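PDB 3O0Y: lipoprotein, which is of unknown function but, as a putative lipoprotein whose family belongs to a metallopeptidase clan, may be related to peptidases. Local coordinates for residues Phe136-Pro149 with Thr199-Thr211. Residues are numbered along the deposited sequence; the frame is centred on the assembly and turned at random.
Sequences FIVNQINGPLIDIP and TLQGAIKYLKGFT
Tyr-206 reaches from helix 199-210 to the first turn of helix 144-149. From CB, its CG runs anti to the backbone N (chi1 167°), carrying the ring across to Ile-146. CG1 of that residue sits over one face, offset toward the rim, in a CH-pi contact 3.5 Å from Tyr-206 CE2, with CZ, CD2 and CE1 also beneath it. At the tip, Tyr-206 OH touches Ile-146 CA, donates to Leu-145 O (2.8 Å) from 25° out of the carbonyl plane, and accepts from a water that also donates to Ile-146 O. Tyr-258 OH is a second partner of Leu-145 O. Farther along, Pro-149 CG packs 3.9 Å from Phe-210 CZ.

At the other end the loop presses close: Gln-140 CB lies 3.5 Å from Gly-202 C, where a side chain on the glycine would clash, and Ala-203 CB meets Asn-139 O and Val-138 CG1. Asn-139 OD1 takes the N-H groups of Ile-141 and Asn-142, while ND2 donates to Phe-136 O, nearly straight (164°). With an alanine in place of Asn-139, those N-H groups and the Phe-136 carbonyl would probably lose their partner, and the loop is likely to shift against Ala-203. An Asx turn extended to an Asx motif thus packs on helix 199-210 at Gly-202 and Ala-203, leading into helix 144-149 with Gly-143 at its N-cap position.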
loop_
_atom_site.group_PDB
_atom_site.type_symbol
_atom_site.label_atom_id
_atom_site.label_comp_id
_atom_site.label_asym_id
_atom_site.label_seq_id
_atom_site.Cartn_x
_atom_site.Cartn_y
_atom_site.Cartn_z
ATOM N N PHE A 136 15.189 -0.021 3.271
ATOM C CA PHE A 136 16.115 -0.435 2.187
ATOM C C PHE A 136 15.795 0.317 0.891
ATOM O O PHE A 136 14.758 0.036 0.230
ATOM C CB PHE A 136 16.047 -1.926 2.008
ATOM C CG PHE A 136 16.323 -2.697 3.290
ATOM C CD1 PHE A 136 17.486 -2.490 4.020
ATOM C CD2 PHE A 136 15.399 -3.578 3.788
ATOM C CE1 PHE A 136 17.685 -3.147 5.213
ATOM C CE2 PHE A 136 15.610 -4.248 5.012
ATOM C CZ PHE A 136 16.755 -4.021 5.715
ATOM N N ILE A 137 16.629 1.312 0.582
ATOM C CA ILE A 137 16.329 2.212 -0.551
ATOM C C ILE A 137 16.269 1.427 -1.853
ATOM O O ILE A 137 15.507 1.783 -2.741
ATOM C CB ILE A 137 17.244 3.437 -0.576
ATOM C CG1 ILE A 137 16.737 4.488 -1.540
ATOM C CG2 ILE A 137 18.772 2.985 -0.831
ATOM C CD1 ILE A 137 17.400 5.862 -1.381
ATOM N N VAL A 138 17.083 0.368 -1.968
ATOM C CA VAL A 138 16.999 -0.555 -3.080
ATOM C C VAL A 138 16.596 -1.923 -2.514
ATOM O O VAL A 138 17.217 -2.479 -1.633
ATOM C CB VAL A 138 18.348 -0.658 -3.835
ATOM C CG1 VAL A 138 18.277 -1.741 -4.960
ATOM C CG2 VAL A 138 18.838 0.765 -4.336
ATOM N N ASN A 139 15.480 -2.435 -3.012
ATOM C CA ASN A 139 14.928 -3.685 -2.548
ATOM C C ASN A 139 14.131 -4.318 -3.706
ATOM O O ASN A 139 14.135 -3.817 -4.813
ATOM C CB ASN A 139 14.095 -3.479 -1.274
ATOM C CG ASN A 139 12.790 -2.718 -1.512
ATOM O OD1 ASN A 139 11.903 -3.244 -2.170
ATOM N ND2 ASN A 139 12.668 -1.502 -0.988
ATOM N N GLN A 140 13.602 -5.501 -3.476
ATOM C CA GLN A 140 12.933 -6.258 -4.532
ATOM C C GLN A 140 11.482 -5.890 -4.864
ATOM O O GLN A 140 10.966 -6.373 -5.824
ATOM C CB GLN A 140 13.011 -7.767 -4.152
ATOM C CG GLN A 140 11.832 -8.348 -3.334
ATOM C CD GLN A 140 11.798 -7.907 -1.835
ATOM O OE1 GLN A 140 12.651 -7.147 -1.363
ATOM N NE2 GLN A 140 10.753 -8.336 -1.126
ATOM N N ILE A 141 10.804 -5.155 -4.008
ATOM C CA ILE A 141 9.381 -4.947 -4.066
ATOM C C ILE A 141 9.005 -3.499 -4.369
ATOM O O ILE A 141 8.065 -3.292 -5.107
ATOM C CB ILE A 141 8.637 -5.520 -2.831
ATOM C CG1 ILE A 141 7.118 -5.356 -2.911
ATOM C CG2 ILE A 141 9.137 -4.910 -1.493
ATOM C CD1 ILE A 141 6.340 -6.263 -1.891
ATOM N N ASN A 142 9.652 -2.503 -3.757
ATOM C CA ASN A 142 9.345 -1.086 -4.058
ATOM C C ASN A 142 10.590 -0.216 -3.899
ATOM O O ASN A 142 11.695 -0.692 -4.035
ATOM C CB ASN A 142 8.148 -0.560 -3.228
ATOM C CG ASN A 142 8.501 -0.340 -1.758
ATOM O OD1 ASN A 142 9.502 -0.907 -1.233
ATOM N ND2 ASN A 142 7.703 0.507 -1.097
ATOM N N GLY A 143 10.407 1.053 -3.604
ATOM C CA GLY A 143 11.517 1.988 -3.617
ATOM C C GLY A 143 11.552 2.709 -4.952
ATOM O O GLY A 143 10.878 2.307 -5.896
ATOM N N PRO A 144 12.375 3.778 -5.029
ATOM C CA PRO A 144 12.252 4.719 -6.172
ATOM C C PRO A 144 12.507 4.052 -7.529
ATOM O O PRO A 144 11.867 4.412 -8.527
ATOM C CB PRO A 144 13.251 5.817 -5.841
ATOM C CG PRO A 144 14.046 5.310 -4.626
ATOM C CD PRO A 144 13.205 4.291 -3.946
ATOM N N LEU A 145 13.394 3.064 -7.605
ATOM C CA LEU A 145 13.713 2.448 -8.904
ATOM C C LEU A 145 12.614 1.514 -9.418
ATOM O O LEU A 145 12.562 1.175 -10.604
ATOM C CB LEU A 145 15.106 1.769 -8.852
ATOM C CG LEU A 145 16.230 2.766 -8.637
ATOM C CD1 LEU A 145 17.581 2.051 -8.265
ATOM C CD2 LEU A 145 16.474 3.679 -9.845
ATOM N N ILE A 146 11.660 1.190 -8.566
ATOM C CA ILE A 146 10.537 0.364 -8.963
ATOM C C ILE A 146 9.356 1.282 -9.096
ATOM O O ILE A 146 8.602 1.225 -10.066
ATOM C CB ILE A 146 10.263 -0.735 -7.893
ATOM C CG1 ILE A 146 11.352 -1.778 -7.912
ATOM C CG2 ILE A 146 8.933 -1.368 -8.135
ATOM C CD1 ILE A 146 11.169 -2.994 -6.860
ATOM N N ASP A 147 9.147 2.170 -8.122
ATOM C CA ASP A 147 7.924 2.998 -8.180
ATOM C C ASP A 147 7.950 4.174 -9.157
ATOM O O ASP A 147 6.911 4.585 -9.620
ATOM C CB ASP A 147 7.481 3.511 -6.822
ATOM C CG ASP A 147 7.239 2.349 -5.834
ATOM O OD1 ASP A 147 6.687 1.307 -6.263
ATOM O OD2 ASP A 147 7.726 2.459 -4.700
ATOM N N ILE A 148 9.081 4.782 -9.399
ATOM C CA ILE A 148 9.079 5.947 -10.282
ATOM C C ILE A 148 8.717 5.467 -11.707
ATOM O O ILE A 148 7.859 6.065 -12.392
ATOM C CB ILE A 148 10.400 6.663 -10.199
ATOM C CG1 ILE A 148 10.516 7.426 -8.868
ATOM C CG2 ILE A 148 10.618 7.668 -11.405
ATOM C CD1 ILE A 148 11.927 7.884 -8.669
ATOM N N PRO A 149 9.289 4.342 -12.175
ATOM C CA PRO A 149 8.812 3.857 -13.519
ATOM C C PRO A 149 7.342 3.524 -13.546
ATOM O O PRO A 149 6.632 3.839 -14.506
ATOM C CB PRO A 149 9.648 2.606 -13.762
ATOM C CG PRO A 149 10.878 2.862 -13.044
ATOM C CD PRO A 149 10.507 3.616 -11.760
ATOM N N THR A 199 17.168 -10.088 0.201
ATOM C CA THR A 199 16.537 -8.832 -0.229
ATOM C C THR A 199 17.380 -8.192 -1.317
ATOM O O THR A 199 16.856 -7.813 -2.355
ATOM C CB THR A 199 16.371 -7.840 0.923
ATOM O OG1 THR A 199 15.548 -8.453 1.925
ATOM C CG2 THR A 199 15.757 -6.483 0.452
ATOM N N LEU A 200 18.690 -8.125 -1.107
ATOM C CA LEU A 200 19.577 -7.596 -2.105
ATOM C C LEU A 200 19.582 -8.402 -3.418
ATOM O O LEU A 200 19.640 -7.817 -4.504
ATOM C CB LEU A 200 20.974 -7.419 -1.513
ATOM C CG LEU A 200 21.919 -6.393 -2.106
ATOM C CD1 LEU A 200 21.310 -4.990 -2.269
ATOM C CD2 LEU A 200 23.152 -6.333 -1.216
ATOM N N GLN A 201 19.541 -9.729 -3.330
ATOM C CA GLN A 201 19.520 -10.583 -4.502
ATOM C C GLN A 201 18.233 -10.341 -5.264
ATOM O O GLN A 201 18.226 -10.369 -6.493
ATOM C CB GLN A 201 19.600 -12.058 -4.113
ATOM C CG GLN A 201 20.958 -12.477 -3.552
ATOM C CD GLN A 201 20.986 -13.881 -2.960
ATOM O OE1 GLN A 201 20.034 -14.334 -2.283
ATOM N NE2 GLN A 201 22.115 -14.571 -3.179
ATOM N N GLY A 202 17.118 -10.132 -4.543
ATOM C CA GLY A 202 15.868 -9.886 -5.225
ATOM C C GLY A 202 15.882 -8.523 -5.938
ATOM O O GLY A 202 15.411 -8.405 -7.104
ATOM N N ALA A 203 16.515 -7.518 -5.299
ATOM C CA ALA A 203 16.702 -6.191 -5.938
ATOM C C ALA A 203 17.560 -6.326 -7.225
ATOM O O ALA A 203 17.255 -5.751 -8.277
ATOM C CB ALA A 203 17.327 -5.225 -5.022
ATOM N N ILE A 204 18.657 -7.045 -7.134
ATOM C CA ILE A 204 19.516 -7.264 -8.303
ATOM C C ILE A 204 18.771 -7.904 -9.452
ATOM O O ILE A 204 18.922 -7.485 -10.620
ATOM C CB ILE A 204 20.775 -8.057 -7.859
ATOM C CG1 ILE A 204 21.640 -7.141 -7.041
ATOM C CG2 ILE A 204 21.628 -8.619 -9.068
ATOM C CD1 ILE A 204 22.670 -7.899 -6.136
ATOM N N LYS A 205 17.943 -8.891 -9.149
ATOM C CA LYS A 205 17.231 -9.610 -10.167
ATOM C C LYS A 205 16.303 -8.623 -10.872
ATOM O O LYS A 205 16.162 -8.666 -12.110
ATOM C CB LYS A 205 16.426 -10.769 -9.589
ATOM C CG LYS A 205 15.404 -11.365 -10.582
ATOM C CD LYS A 205 14.817 -12.687 -10.050
ATOM C CE LYS A 205 13.550 -13.103 -10.814
ATOM N NZ LYS A 205 12.720 -14.052 -9.970
ATOM N N TYR A 206 15.660 -7.755 -10.098
ATOM C CA TYR A 206 14.772 -6.728 -10.681
ATOM C C TYR A 206 15.547 -5.788 -11.593
ATOM O O TYR A 206 15.154 -5.506 -12.726
ATOM C CB TYR A 206 14.080 -5.916 -9.575
ATOM C CG TYR A 206 13.433 -4.659 -10.155
ATOM C CD1 TYR A 206 12.215 -4.718 -10.810
ATOM C CD2 TYR A 206 14.092 -3.422 -10.105
ATOM C CE1 TYR A 206 11.646 -3.567 -11.382
ATOM C CE2 TYR A 206 13.516 -2.279 -10.665
ATOM C CZ TYR A 206 12.311 -2.374 -11.320
ATOM O OH TYR A 206 11.763 -1.202 -11.864
ATOM N N LEU A 207 16.671 -5.301 -11.072
ATOM C CA LEU A 207 17.492 -4.311 -11.782
ATOM C C LEU A 207 18.063 -4.906 -13.093
ATOM O O LEU A 207 18.096 -4.232 -14.142
ATOM C CB LEU A 207 18.632 -3.834 -10.897
ATOM C CG LEU A 207 18.221 -3.007 -9.677
ATOM C CD1 LEU A 207 19.390 -2.787 -8.710
ATOM C CD2 LEU A 207 17.604 -1.648 -10.103
ATOM N N LYS A 208 18.530 -6.161 -13.022
ATOM C CA LYS A 208 18.958 -6.884 -14.234
ATOM C C LYS A 208 17.795 -7.049 -15.225
ATOM O O LYS A 208 17.961 -6.806 -16.419
ATOM C CB LYS A 208 19.501 -8.256 -13.859
ATOM C CG LYS A 208 20.130 -9.001 -14.966
ATOM C CD LYS A 208 20.672 -10.384 -14.484
ATOM C CE LYS A 208 21.996 -10.230 -13.761
ATOM N NZ LYS A 208 22.071 -10.905 -12.399
ATOM N N GLY A 209 16.651 -7.479 -14.731
ATOM C CA GLY A 209 15.460 -7.673 -15.545
ATOM C C GLY A 209 15.046 -6.386 -16.252
ATOM O O GLY A 209 14.557 -6.399 -17.429
ATOM N N PHE A 210 15.275 -5.263 -15.580
ATOM C CA PHE A 210 14.812 -3.928 -16.108
ATOM C C PHE A 210 15.468 -3.536 -17.453
ATOM O O PHE A 210 14.772 -2.998 -18.357
ATOM C CB PHE A 210 15.027 -2.820 -15.048
ATOM C CG PHE A 210 14.250 -1.534 -15.307
ATOM C CD1 PHE A 210 12.951 -1.394 -14.864
ATOM C CD2 PHE A 210 14.843 -0.474 -15.958
ATOM C CE1 PHE A 210 12.283 -0.190 -15.038
ATOM C CE2 PHE A 210 14.173 0.710 -16.158
ATOM C CZ PHE A 210 12.891 0.847 -15.709
ATOM N N THR A 211 16.743 -3.900 -17.610
ATOM C CA THR A 211 17.527 -3.621 -18.812
ATOM C C THR A 211 17.867 -4.872 -19.623
ATOM O O THR A 211 18.783 -4.843 -20.457
ATOM C CB THR A 211 18.835 -2.851 -18.489
ATOM O OG1 THR A 211 19.756 -3.704 -17.815
ATOM C CG2 THR A 211 18.546 -1.547 -17.694
HETATM O O HOH W 1 8.695 -0.524 -11.987
#